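Local coordinates for protein ornithine carbamoyltransferase, mitochondrial (Coccidioides immitis, PDB 3SDS) that catalyses the transfer of the carbamoyl group from carbamoyl phosphate to L-ornithine, giving L-citrulline and phosphate in the arginine biosynthetic pathway, at residues A[36-39]-A[40-44]; A[110-113]-A[114-118]. All blocks are in the same frame, centred on the assembly; numbering follows the deposited sequence.

Contact 1 (A[36-39]-A[40-44]); sequences EFAT and LVRNA
The first helix of the carbamoyl phosphate-binding domain, residues 34-51, holds this contact near its N-terminal end, where Phe37 meets Val41 and Ala38 and Thr39 meet Arg42. Its backbone is regular alpha helix: Leu40 N donates to Glu36 O, Val41 N to Phe37 O, Arg42 N to Ala38 O and Asn43 N to Thr39 O, the Arg42 N to Ala38 O bond measuring 2.9 Å. On the buried side, Val41 brings its CG2 methyl over one face of the Phe37 ring, 4.1 Å from CE2. Phe37 has its CG anti to the backbone N (chi1 -176°), while CG2 of Val41 stands beside its own backbone N, directed back toward the preceding turn. Ile160 of helix 156-169 touches both residues as well as Leu40, and Ala344 of helix 327-347 also packs on Leu40. In this family the C-terminal helix returns to pack on the first domain, and here helix 327-347 does so against helix 34-51. About a quarter-turn round the helix, the Arg42 chain bends at chi3 (-66°) and folds its guanidinium back along the helix. One face of that group covers Ala38 CB, which is 3.7 Å from NH2, and Thr39 OG1 lies at the edge, accepting a weak bond from NH2 at 3.5 Å. The stronger partners of these two polar ends are Pro181 O for Arg42 NH2 and Thr35 O for Thr39 OG1. Asn43 lies beside Thr39, pointing the same way, its ND2 3.8 Å from Thr39 CG2 and hydrogen-bonded to Ala353 O of the chain terminus.

Contact 2 (A[110-113]-A[114-118]); sequences SLYD and TSVVI
Ser110 and Thr114 meet at the start of helix 111-119, where Ser110 O receives a weak but straight bond from Thr114 N (3.4 Å, N-H...O angle 173°). Ser110 is the N-cap: its OG accepts a weak, bent bond from Tyr112 N at 3.1 Å, supplying a partner to an amide of the first turn. Leu111 follows, and its carbonyl takes the Ser115 N-H; the Leu111 side chain itself reaches Asp134 and Asn137 of helix 132-141. Tyr112 comes next, accepting from Val116 N at 3.0 Å through its carbonyl oxygen. Its ring presents one face to Val116 CG2, a loose touch of 4.4 Å from CE2, and makes an edge-to-face pair with His141. Helix 111-119 connects strands 94-98 and 124-128 of the parallel sheet in the carbamoyl phosphate-binding domain, and Thr114 and Ile118 pack inward on Met72 of the neighbouring strand 68-73. Asp113 completes the first segment. Its carbonyl oxygen accepts from Val117 N at 3.0 Å. With CG anti to its own carbonyl carbon (chi1 -62°), the Asp113 carboxylate lies near the Tyr112 ring, OD1 at its edge and in its plane, and OD1 is hydrogen-bonded to Tyr321 OH of a neighbouring subunit. Phe320 of that subunit packs on Asp113, Phe328 on Val116 and Arg79 on Val117, which places this side of the helix in the trimer interface.

How the contacts relate
Contact 1 comes first along the chain, in helix 34-51, and contact 2 follows in helix 111-119; both belong to the carbamoyl phosphate-binding domain. Their centres are about 32 Å apart and their nearest atoms about 22 Å, so they do not touch. Contact 1 lies nearer the middle of the chain, against helices 156-169 and 327-347, with the side chain of Phe37 about 9 Å from that of Gln158, which probably binds carbamoyl phosphate. Contact 2 lies farther out, beside the four-stranded parallel sheet and facing a second subunit. One thus belongs to helix packing inside a single chain, the other to the assembly of the homotrimer.

Contact 1 (A[36-39]-A[40-44])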
# COMPACT_ATOMS: atom_id res chain seq x y z
N GLU A 36 -30.89 -4.24 -14.39
CA GLU A 36 -29.74 -3.78 -13.63
C GLU A 36 -28.43 -4.41 -14.12
O GLU A 36 -27.38 -3.76 -14.08
CB GLU A 36 -29.92 -4.06 -12.13
CG GLU A 36 -30.85 -3.12 -11.37
CD GLU A 36 -31.18 -3.64 -9.95
OE1 GLU A 36 -30.96 -4.86 -9.70
OE2 GLU A 36 -31.67 -2.83 -9.10
N PHE A 37 -28.49 -5.67 -14.56
CA PHE A 37 -27.27 -6.37 -14.99
C PHE A 37 -26.82 -5.91 -16.37
O PHE A 37 -25.62 -5.72 -16.61
CB PHE A 37 -27.46 -7.90 -14.96
CG PHE A 37 -26.21 -8.67 -15.30
CD1 PHE A 37 -25.24 -8.92 -14.34
CD2 PHE A 37 -25.98 -9.11 -16.60
CE1 PHE A 37 -24.07 -9.62 -14.67
CE2 PHE A 37 -24.83 -9.82 -16.93
CZ PHE A 37 -23.87 -10.07 -15.97
N ALA A 38 -27.77 -5.75 -17.29
CA ALA A 38 -27.41 -5.26 -18.61
C ALA A 38 -26.82 -3.84 -18.54
O ALA A 38 -25.88 -3.52 -19.29
CB ALA A 38 -28.58 -5.32 -19.53
N THR A 39 -27.34 -3.02 -17.62
CA THR A 39 -26.89 -1.64 -17.43
C THR A 39 -25.43 -1.54 -16.92
O THR A 39 -24.65 -0.69 -17.40
CB THR A 39 -27.87 -0.86 -16.51
OG1 THR A 39 -29.14 -0.77 -17.15
CG2 THR A 39 -27.37 0.55 -16.21
N LEU A 40 -25.07 -2.42 -15.98
CA LEU A 40 -23.68 -2.49 -15.50
C LEU A 40 -22.72 -2.84 -16.65
O LEU A 40 -21.62 -2.27 -16.77
CB LEU A 40 -23.54 -3.49 -14.34
CG LEU A 40 -24.19 -3.17 -12.98
CD1 LEU A 40 -23.91 -4.26 -11.96
CD2 LEU A 40 -23.72 -1.84 -12.43
N VAL A 41 -23.17 -3.74 -17.51
CA VAL A 41 -22.36 -4.16 -18.63
C VAL A 41 -22.25 -3.03 -19.68
O VAL A 41 -21.14 -2.72 -20.12
CB VAL A 41 -22.83 -5.54 -19.21
CG1 VAL A 41 -22.09 -5.89 -20.49
CG2 VAL A 41 -22.59 -6.64 -18.18
N ARG A 42 -23.37 -2.41 -20.06
CA ARG A 42 -23.27 -1.28 -21.00
C ARG A 42 -22.36 -0.16 -20.46
O ARG A 42 -21.51 0.35 -21.19
CB ARG A 42 -24.63 -0.74 -21.41
CG ARG A 42 -25.36 -1.66 -22.39
CD ARG A 42 -26.74 -1.14 -22.79
NE ARG A 42 -27.66 -1.13 -21.64
CZ ARG A 42 -28.72 -1.91 -21.51
NH1 ARG A 42 -29.03 -2.80 -22.46
NH2 ARG A 42 -29.49 -1.81 -20.43
N ASN A 43 -22.51 0.19 -19.18
CA ASN A 43 -21.68 1.22 -18.57
C ASN A 43 -20.16 0.92 -18.66
O ASN A 43 -19.37 1.80 -19.03
CB ASN A 43 -22.11 1.53 -17.11
CG ASN A 43 -23.53 2.15 -17.02
OD1 ASN A 43 -24.19 2.43 -18.04
ND2 ASN A 43 -24.00 2.34 -15.79
N ALA A 44 -19.78 -0.33 -18.35
CA ALA A 44 -18.38 -0.75 -18.46
C ALA A 44 -17.88 -0.63 -19.90
O ALA A 44 -16.80 -0.08 -20.16
CB ALA A 44 -18.18 -2.17 -17.92

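Contact 2 (A[110-113]-A[114-118])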
# COMPACT_ATOMS: atom_id res chain seq x y z
N SER A 110 -13.78 -10.37 17.87
CA SER A 110 -15.08 -10.79 17.30
C SER A 110 -15.36 -10.25 15.89
O SER A 110 -14.93 -9.15 15.56
CB SER A 110 -16.20 -10.37 18.26
OG SER A 110 -17.41 -10.17 17.57
N LEU A 111 -16.09 -11.01 15.06
CA LEU A 111 -16.42 -10.52 13.69
C LEU A 111 -17.34 -9.28 13.70
O LEU A 111 -17.26 -8.42 12.81
CB LEU A 111 -16.98 -11.62 12.77
CG LEU A 111 -17.12 -11.15 11.30
CD1 LEU A 111 -16.48 -12.10 10.28
CD2 LEU A 111 -18.56 -10.80 10.91
N TYR A 112 -18.20 -9.21 14.71
CA TYR A 112 -19.09 -8.07 14.91
C TYR A 112 -18.28 -6.77 15.02
O TYR A 112 -18.47 -5.84 14.22
CB TYR A 112 -19.96 -8.32 16.15
CG TYR A 112 -21.07 -7.32 16.36
CD1 TYR A 112 -22.25 -7.38 15.62
CD2 TYR A 112 -20.94 -6.31 17.32
CE1 TYR A 112 -23.28 -6.47 15.82
CE2 TYR A 112 -21.97 -5.39 17.54
CZ TYR A 112 -23.13 -5.48 16.78
OH TYR A 112 -24.14 -4.57 16.99
N ASP A 113 -17.35 -6.74 15.99
CA ASP A 113 -16.50 -5.58 16.28
C ASP A 113 -15.72 -5.06 15.05
O ASP A 113 -15.84 -3.89 14.67
CB ASP A 113 -15.53 -5.93 17.42
CG ASP A 113 -16.24 -6.26 18.74
OD1 ASP A 113 -17.47 -6.48 18.76
OD2 ASP A 113 -15.55 -6.30 19.79
N THR A 114 -14.94 -5.94 14.43
CA THR A 114 -14.18 -5.61 13.22
C THR A 114 -15.04 -4.92 12.15
O THR A 114 -14.69 -3.88 11.60
CB THR A 114 -13.54 -6.88 12.67
OG1 THR A 114 -12.52 -7.30 13.58
CG2 THR A 114 -12.93 -6.65 11.30
N SER A 115 -16.19 -5.53 11.89
CA SER A 115 -17.21 -5.04 10.97
C SER A 115 -17.74 -3.62 11.31
O SER A 115 -17.81 -2.77 10.44
CB SER A 115 -18.35 -6.05 10.96
OG SER A 115 -19.14 -5.89 9.81
N VAL A 116 -18.12 -3.36 12.56
CA VAL A 116 -18.67 -2.06 12.91
C VAL A 116 -17.59 -0.98 12.80
O VAL A 116 -17.82 0.07 12.18
CB VAL A 116 -19.33 -2.04 14.31
CG1 VAL A 116 -19.43 -0.61 14.88
CG2 VAL A 116 -20.69 -2.71 14.27
N VAL A 117 -16.41 -1.29 13.36
CA VAL A 117 -15.25 -0.37 13.45
C VAL A 117 -14.64 0.05 12.11
O VAL A 117 -14.47 1.25 11.86
CB VAL A 117 -14.15 -0.95 14.39
CG1 VAL A 117 -12.91 -0.04 14.43
CG2 VAL A 117 -14.71 -1.14 15.78
N ILE A 118 -14.29 -0.91 11.26
CA ILE A 118 -13.70 -0.59 9.95
C ILE A 118 -14.68 0.18 9.07
O ILE A 118 -14.30 1.19 8.48
CB ILE A 118 -13.15 -1.85 9.20
CG1 ILE A 118 -12.01 -2.47 10.02
CG2 ILE A 118 -12.63 -1.48 7.82
CD1 ILE A 118 -11.20 -3.55 9.31